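Local coordinates for ferulic acid decarboxylase 1 (Candida dubliniensis, PDB 4ZAD), which catalyses the reversible decarboxylation of aromatic acrylic acids such as ferulic, p-coumaric and cinnamic acid to vinyl products, using prenylated FMN and manganese, at residues L7-F12 against I317-N322; G394-L397 against E402-K405. All coordinates share one frame; numbering follows the deposited sequence.

Contact 1: L7-F12 against I317-N322; sequences LKFRDF and IMPISN. With 4LU (1-deoxy-5-O-phosphono-1-(3,3,4,5-tetramethyl-9,11-dioxo-2,3,8,9,10,11-hexahydro-7H-quinolino[1,8-fg]pteridin-12-ium-7-y l)-D-ribitol), chain E.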
loop_
_atom_site.group_PDB
_atom_site.type_symbol
_atom_site.label_atom_id
_atom_site.label_comp_id
_atom_site.label_asym_id
_atom_site.label_seq_id
_atom_site.Cartn_x
_atom_site.Cartn_y
_atom_site.Cartn_z
ATOM N N LEU A 7 29.590 16.981 -8.324
ATOM C CA LEU A 7 29.894 18.275 -8.887
ATOM C C LEU A 7 29.862 18.299 -10.408
ATOM O O LEU A 7 29.870 19.374 -11.002
ATOM C CB LEU A 7 31.278 18.707 -8.385
ATOM C CG LEU A 7 31.485 19.881 -7.422
ATOM C CD1 LEU A 7 30.194 20.525 -6.868
ATOM C CD2 LEU A 7 32.437 19.439 -6.317
ATOM N N LYS A 8 29.843 17.134 -11.045
ATOM C CA LYS A 8 30.019 17.062 -12.513
ATOM C C LYS A 8 29.013 16.084 -13.116
ATOM O O LYS A 8 29.136 14.874 -12.948
ATOM C CB LYS A 8 31.470 16.661 -12.905
ATOM C CG LYS A 8 32.609 17.502 -12.271
ATOM C CD LYS A 8 33.296 18.496 -13.221
ATOM C CE LYS A 8 34.740 18.097 -13.563
ATOM N NZ LYS A 8 35.584 19.291 -13.995
ATOM N N PHE A 9 28.022 16.616 -13.826
ATOM C CA PHE A 9 26.957 15.802 -14.426
ATOM C C PHE A 9 27.536 14.589 -15.165
ATOM O O PHE A 9 27.043 13.467 -15.053
ATOM C CB PHE A 9 26.130 16.686 -15.359
ATOM C CG PHE A 9 25.030 15.958 -16.111
ATOM C CD1 PHE A 9 24.042 15.261 -15.436
ATOM C CD2 PHE A 9 24.956 16.030 -17.513
ATOM C CE1 PHE A 9 23.040 14.631 -16.132
ATOM C CE2 PHE A 9 23.945 15.385 -18.196
ATOM C CZ PHE A 9 23.003 14.682 -17.517
ATOM N N ARG A 10 28.607 14.839 -15.904
ATOM C CA ARG A 10 29.227 13.817 -16.741
ATOM C C ARG A 10 30.010 12.800 -15.935
ATOM O O ARG A 10 30.254 11.701 -16.398
ATOM C CB ARG A 10 30.112 14.460 -17.797
ATOM C CG ARG A 10 29.308 15.342 -18.753
ATOM C CD ARG A 10 29.688 15.093 -20.190
ATOM N NE ARG A 10 28.799 15.779 -21.117
ATOM C CZ ARG A 10 29.030 15.937 -22.419
ATOM N NH1 ARG A 10 30.113 15.437 -22.968
ATOM N NH2 ARG A 10 28.160 16.586 -23.176
ATOM N N ASP A 11 30.407 13.152 -14.729
ATOM C CA ASP A 11 30.988 12.150 -13.831
ATOM C C ASP A 11 29.882 11.299 -13.247
ATOM O O ASP A 11 30.073 10.100 -12.973
ATOM C CB ASP A 11 31.854 12.813 -12.750
ATOM C CG ASP A 11 33.169 13.339 -13.310
ATOM O OD1 ASP A 11 33.339 13.275 -14.540
ATOM O OD2 ASP A 11 34.038 13.787 -12.533
ATOM N N PHE A 12 28.723 11.921 -13.069
ATOM C CA PHE A 12 27.521 11.217 -12.634
ATOM C C PHE A 12 27.159 10.111 -13.630
ATOM O O PHE A 12 26.971 8.942 -13.248
ATOM C CB PHE A 12 26.376 12.220 -12.449
ATOM C CG PHE A 12 25.036 11.593 -12.117
ATOM C CD1 PHE A 12 24.828 10.954 -10.903
ATOM C CD2 PHE A 12 23.967 11.682 -13.021
ATOM C CE1 PHE A 12 23.574 10.406 -10.600
ATOM C CE2 PHE A 12 22.721 11.132 -12.731
ATOM C CZ PHE A 12 22.518 10.497 -11.531
ATOM N N ILE A 317 24.007 16.971 -23.348
ATOM C CA ILE A 317 23.057 15.976 -22.851
ATOM C C ILE A 317 22.003 16.668 -21.989
ATOM O O ILE A 317 22.314 17.413 -21.065
ATOM C CB ILE A 317 23.745 14.837 -22.053
ATOM C CG1 ILE A 317 24.809 14.148 -22.919
ATOM C CG2 ILE A 317 22.725 13.818 -21.599
ATOM C CD1 ILE A 317 25.904 13.451 -22.083
ATOM N N MET A 318 20.744 16.430 -22.297
ATOM C CA MET A 318 19.751 16.961 -21.440
ATOM C C MET A 318 19.113 15.942 -20.516
ATOM O O MET A 318 18.501 14.983 -20.980
ATOM C CB MET A 318 18.668 17.686 -22.195
ATOM C CG MET A 318 17.834 18.383 -21.162
ATOM S SD MET A 318 17.016 19.793 -21.730
ATOM C CE MET A 318 15.689 18.950 -22.623
ATOM N N PRO A 319 19.193 16.186 -19.199
ATOM C CA PRO A 319 18.406 15.352 -18.336
ATOM C C PRO A 319 16.944 15.752 -18.385
ATOM O O PRO A 319 16.595 16.891 -18.731
ATOM C CB PRO A 319 18.997 15.589 -16.981
ATOM C CG PRO A 319 19.562 16.952 -17.049
ATOM C CD PRO A 319 19.938 17.208 -18.450
ATOM N N ILE A 320 16.106 14.780 -18.034
ATOM C CA ILE A 320 14.673 14.815 -18.284
ATOM C C ILE A 320 14.029 14.061 -17.110
ATOM O O ILE A 320 14.610 13.104 -16.620
ATOM C CB ILE A 320 14.437 14.161 -19.718
ATOM C CG1 ILE A 320 14.639 15.222 -20.828
ATOM C CG2 ILE A 320 13.128 13.391 -19.880
ATOM C CD1 ILE A 320 13.647 16.453 -20.806
ATOM N N SER A 321 12.880 14.551 -16.630
ATOM C CA SER A 321 11.960 13.783 -15.761
ATOM C C SER A 321 10.530 13.712 -16.319
ATOM O O SER A 321 9.944 14.708 -16.738
ATOM C CB SER A 321 11.902 14.338 -14.347
ATOM O OG SER A 321 10.914 13.675 -13.582
ATOM N N ASN A 322 9.961 12.519 -16.276
ATOM C CA ASN A 322 8.703 12.238 -16.928
ATOM C C ASN A 322 7.797 11.704 -15.860
ATOM O O ASN A 322 7.763 10.502 -15.625
ATOM C CB ASN A 322 8.921 11.227 -18.047
ATOM C CG ASN A 322 7.669 10.921 -18.821
ATOM O OD1 ASN A 322 6.723 11.720 -18.862
ATOM N ND2 ASN A 322 7.647 9.733 -19.442
HETATM C C9 4LU E . 10.491 19.029 -8.772
HETATM C C8 4LU E . 11.246 18.183 -9.594
HETATM C C7 4LU E . 10.891 17.985 -10.936
HETATM C C10 4LU E . 8.241 21.925 -9.175
HETATM C C6 4LU E . 9.645 18.635 -11.433
HETATM N N3 4LU E . 6.605 23.772 -10.345
HETATM C C2 4LU E . 7.123 24.018 -9.135
HETATM C C13 4LU E . 10.165 19.339 -13.641
HETATM C C5 4LU E . 9.217 18.489 -12.829
HETATM C C1 4LU E . 7.305 19.971 -12.159
HETATM O O2 4LU E . 6.842 25.101 -8.606
HETATM N N1 4LU E . 7.932 23.101 -8.550
HETATM C C4 4LU E . 6.860 22.621 -11.000
HETATM O O4 4LU E . 6.308 22.528 -12.123
HETATM C C4A 4LU E . 7.672 21.662 -10.440
HETATM N N5 4LU E . 7.742 20.165 -10.947
HETATM C C3 4LU E . 7.970 19.186 -13.093
HETATM C C12 4LU E . 9.259 17.060 -13.360
HETATM C C5A 4LU E . 8.861 19.483 -10.498
HETATM C C7M 4LU E . 11.685 17.105 -11.865
HETATM C C8M 4LU E . 12.469 17.553 -8.980
HETATM C C9A 4LU E . 9.416 19.802 -9.237
HETATM N N10 4LU E . 9.073 21.031 -8.571
HETATM C "C1'" 4LU E . 9.092 21.125 -7.105
HETATM C "C2'" 4LU E . 10.165 22.141 -6.713
HETATM O "O2'" 4LU E . 11.369 21.843 -7.448
HETATM C "C3'" 4LU E . 10.430 22.159 -5.201
HETATM O "O3'" 4LU E . 9.240 22.579 -4.502
HETATM C "C4'" 4LU E . 11.602 23.091 -4.823
HETATM O "O4'" 4LU E . 11.582 23.327 -3.412
HETATM C "C5'" 4LU E . 11.492 24.458 -5.519
HETATM O "O5'" 4LU E . 12.514 25.364 -5.154
HETATM P P 4LU E . 12.293 26.576 -4.152
HETATM O O2P 4LU E . 13.639 27.271 -4.357
HETATM O O3P 4LU E . 12.052 25.876 -2.797
HETATM O O1P 4LU E . 11.077 27.327 -4.650
#
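The phenyl ring of Phe9 reaches Ile317 and Pro319 with one corner. CB of Ile317 sits in the ring plane at the edge, 3.9 Å from CE2 of Phe9, while CD of Pro319 comes at an oblique angle to CZ of Phe9, 4.1 Å away. The other flat group is the guanidinium of Arg10, which has CD1 of Ile317 over one face, with 3.8 Å between that methyl and NE of Arg10. Phe9 reaches over because its CG is anti to the backbone N (chi1 177°), directing the ring off the first turn of its helix to the strand. A flat, apolar side chain suits this buried place, since the branched Ile317 and the Pro319 ring meet it mainly with carbon, and Ile317 O comes near as well. Arg10 is partly exposed, which suits a charged end; its chain starts off to one side and bends at chi2 (-134°), its end lying nearer Ile317. The charge is paired with Glu269, which also accepts a hydrogen bond from Ile317 N. Farther along 317-322, CB of Ser321 is 3.7 Å from the methyl C7M of the prenylated flavin. Helix 9-19, for which Lys8 is the N-cap residue, thus packs against edge strand 317-319 of a four-stranded mixed sheet, and Leu71 of the adjacent strand 69-71 also touches Phe9.

Contact 2: G394-L397 against E402-K405; sequences GDFL and ECYK. With 4LU (1-deoxy-5-O-phosphono-1-(3,3,4,5-tetramethyl-9,11-dioxo-2,3,8,9,10,11-hexahydro-7H-quinolino[1,8-fg]pteridin-12-ium-7-y l)-D-ribitol), chain E.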
loop_
_atom_site.group_PDB
_atom_site.type_symbol
_atom_site.label_atom_id
_atom_site.label_comp_id
_atom_site.label_asym_id
_atom_site.label_seq_id
_atom_site.Cartn_x
_atom_site.Cartn_y
_atom_site.Cartn_z
ATOM N N GLY A 394 0.135 19.579 13.182
ATOM C CA GLY A 394 -0.422 20.222 12.010
ATOM C C GLY A 394 -0.292 21.736 11.984
ATOM O O GLY A 394 -0.152 22.327 10.915
ATOM N N ASP A 395 -0.350 22.385 13.144
ATOM C CA ASP A 395 -0.163 23.824 13.167
ATOM C C ASP A 395 1.246 24.068 12.680
ATOM O O ASP A 395 1.500 24.959 11.842
ATOM C CB ASP A 395 -0.358 24.423 14.566
ATOM C CG ASP A 395 -1.828 24.730 14.879
ATOM O OD1 ASP A 395 -2.690 24.658 13.955
ATOM O OD2 ASP A 395 -2.126 25.048 16.071
ATOM N N PHE A 396 2.153 23.236 13.164
ATOM C CA PHE A 396 3.533 23.421 12.824
ATOM C C PHE A 396 3.852 23.173 11.357
ATOM O O PHE A 396 4.517 23.977 10.743
ATOM C CB PHE A 396 4.439 22.573 13.675
ATOM C CG PHE A 396 5.888 22.840 13.419
ATOM C CD1 PHE A 396 6.413 24.119 13.610
ATOM C CD2 PHE A 396 6.731 21.827 12.963
ATOM C CE1 PHE A 396 7.770 24.371 13.334
ATOM C CE2 PHE A 396 8.053 22.076 12.712
ATOM C CZ PHE A 396 8.576 23.346 12.896
ATOM N N LEU A 397 3.402 22.044 10.836
ATOM C CA LEU A 397 3.684 21.636 9.489
ATOM C C LEU A 397 2.832 22.394 8.451
ATOM O O LEU A 397 3.324 22.688 7.368
ATOM C CB LEU A 397 3.493 20.124 9.348
ATOM C CG LEU A 397 4.473 19.254 10.155
ATOM C CD1 LEU A 397 4.259 17.767 9.821
ATOM C CD2 LEU A 397 5.927 19.600 9.890
ATOM N N GLU A 402 7.890 28.405 9.457
ATOM C CA GLU A 402 8.943 27.444 9.116
ATOM C C GLU A 402 8.498 26.554 7.953
ATOM O O GLU A 402 9.201 26.487 6.939
ATOM C CB GLU A 402 9.349 26.552 10.313
ATOM C CG GLU A 402 10.216 27.234 11.377
ATOM C CD GLU A 402 9.447 28.188 12.307
ATOM O OE1 GLU A 402 8.193 28.128 12.398
ATOM O OE2 GLU A 402 10.129 29.036 12.935
ATOM N N CYS A 403 7.336 25.904 8.106
ATOM C CA CYS A 403 6.893 24.842 7.210
ATOM C C CYS A 403 5.732 25.172 6.230
ATOM O O CYS A 403 5.355 24.337 5.435
ATOM C CB CYS A 403 6.469 23.667 8.062
ATOM S SG CYS A 403 7.698 23.179 9.254
ATOM N N TYR A 404 5.183 26.380 6.285
ATOM C CA TYR A 404 4.029 26.737 5.479
ATOM C C TYR A 404 4.190 26.366 4.013
ATOM O O TYR A 404 3.271 25.822 3.418
ATOM C CB TYR A 404 3.694 28.241 5.620
ATOM C CG TYR A 404 4.482 29.157 4.739
ATOM C CD1 TYR A 404 5.762 29.527 5.089
ATOM C CD2 TYR A 404 3.953 29.643 3.533
ATOM C CE1 TYR A 404 6.518 30.378 4.275
ATOM C CE2 TYR A 404 4.716 30.521 2.703
ATOM C CZ TYR A 404 5.997 30.867 3.084
ATOM O OH TYR A 404 6.803 31.696 2.330
ATOM N N LYS A 405 5.353 26.661 3.449
ATOM C CA LYS A 405 5.679 26.282 2.102
ATOM C C LYS A 405 6.229 24.839 1.997
ATOM O O LYS A 405 5.863 24.066 1.065
ATOM C CB LYS A 405 6.741 27.237 1.559
ATOM C CG LYS A 405 7.448 26.715 0.317
ATOM C CD LYS A 405 8.299 27.780 -0.375
ATOM C CE LYS A 405 9.022 27.188 -1.589
ATOM N NZ LYS A 405 9.957 26.118 -1.187
HETATM C C9 4LU E . 10.491 19.029 -8.772
HETATM C C8 4LU E . 11.246 18.183 -9.594
HETATM C C7 4LU E . 10.891 17.985 -10.936
HETATM C C10 4LU E . 8.241 21.925 -9.175
HETATM C C6 4LU E . 9.645 18.635 -11.433
HETATM N N3 4LU E . 6.605 23.772 -10.345
HETATM C C2 4LU E . 7.123 24.018 -9.135
HETATM C C13 4LU E . 10.165 19.339 -13.641
HETATM C C5 4LU E . 9.217 18.489 -12.829
HETATM C C1 4LU E . 7.305 19.971 -12.159
HETATM O O2 4LU E . 6.842 25.101 -8.606
HETATM N N1 4LU E . 7.932 23.101 -8.550
HETATM C C4 4LU E . 6.860 22.621 -11.000
HETATM O O4 4LU E . 6.308 22.528 -12.123
HETATM C C4A 4LU E . 7.672 21.662 -10.440
HETATM N N5 4LU E . 7.742 20.165 -10.947
HETATM C C3 4LU E . 7.970 19.186 -13.093
HETATM C C12 4LU E . 9.259 17.060 -13.360
HETATM C C5A 4LU E . 8.861 19.483 -10.498
HETATM C C7M 4LU E . 11.685 17.105 -11.865
HETATM C C8M 4LU E . 12.469 17.553 -8.980
HETATM C C9A 4LU E . 9.416 19.802 -9.237
HETATM N N10 4LU E . 9.073 21.031 -8.571
HETATM C "C1'" 4LU E . 9.092 21.125 -7.105
HETATM C "C2'" 4LU E . 10.165 22.141 -6.713
HETATM O "O2'" 4LU E . 11.369 21.843 -7.448
HETATM C "C3'" 4LU E . 10.430 22.159 -5.201
HETATM O "O3'" 4LU E . 9.240 22.579 -4.502
HETATM C "C4'" 4LU E . 11.602 23.091 -4.823
HETATM O "O4'" 4LU E . 11.582 23.327 -3.412
HETATM C "C5'" 4LU E . 11.492 24.458 -5.519
HETATM O "O5'" 4LU E . 12.514 25.364 -5.154
HETATM P P 4LU E . 12.293 26.576 -4.152
HETATM O O2P 4LU E . 13.639 27.271 -4.357
HETATM O O3P 4LU E . 12.052 25.876 -2.797
HETATM O O1P 4LU E . 11.077 27.327 -4.650
#
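Cys403 and Phe396 form a sulfur-aromatic contact where the chain turns back on the end of helix 386-399, in the C-terminal domain of this UbiD-family enzyme. SG of Cys403 lies over one face of the ring, 3.9 Å from the centroid of Phe396 and 24° off the ring normal. It is displaced toward the rim, and its closest ring atom is CE2 of Phe396, at 3.6 Å. Both side chains are turned for this: Phe396 has CG anti to its own N (chi1 -175°), which carries the ring toward the returning chain, and the chi1 of Cys403 (-52°) lays SG over the ring while CB faces the helix carbonyls. Cysteine suits the spot because it is small enough to fit beside the helix backbone, its CB lying 3.3 Å from Phe396 O, yet its polarisable sulfur packs well on an aromatic face. CD2 of Leu397 adds an apolar touch, 4.0 Å from SG of Cys403.

Glu402 meets another part of the ring, with CB 4.0 Å from CE1 of Phe396. Its chain folds back at chi2, bringing OE1 obliquely to the same CE1, with ring and carboxylate planes 28° apart; partial exposure suits its charged end. Ser400 ties the turn together, its OG hydrogen-bonding to both Phe396 O and Cys403 N. Tyr404 points away from the helix, its hydroxyl bonded to Asp236. Lysine, long and probably positively charged, suits the cofactor phosphate: NZ of Lys405 hydrogen-bonds to O3P of the prenylated flavin at 2.7 Å.

In the fold
Contact 1 is complete before contact 2 begins along the chain, and the two lie on opposite sides of the chain's centre, with contact centres about 33 Å apart and nearest atoms about 18 Å apart. They share no helix or sheet: contact 1 joins the N-terminal helix 9-19 to the edge of a mixed four-stranded sheet, whereas contact 2 lies between the end of helix 386-399 and the loop leading to strand 412-417 of another sheet. What unites them is the prenylated flavin. Ser321 touches its methyl-bearing ring end and Lys405 its phosphate, so segments of the Rift-related and C-terminal domains, far apart in sequence, line one cofactor site.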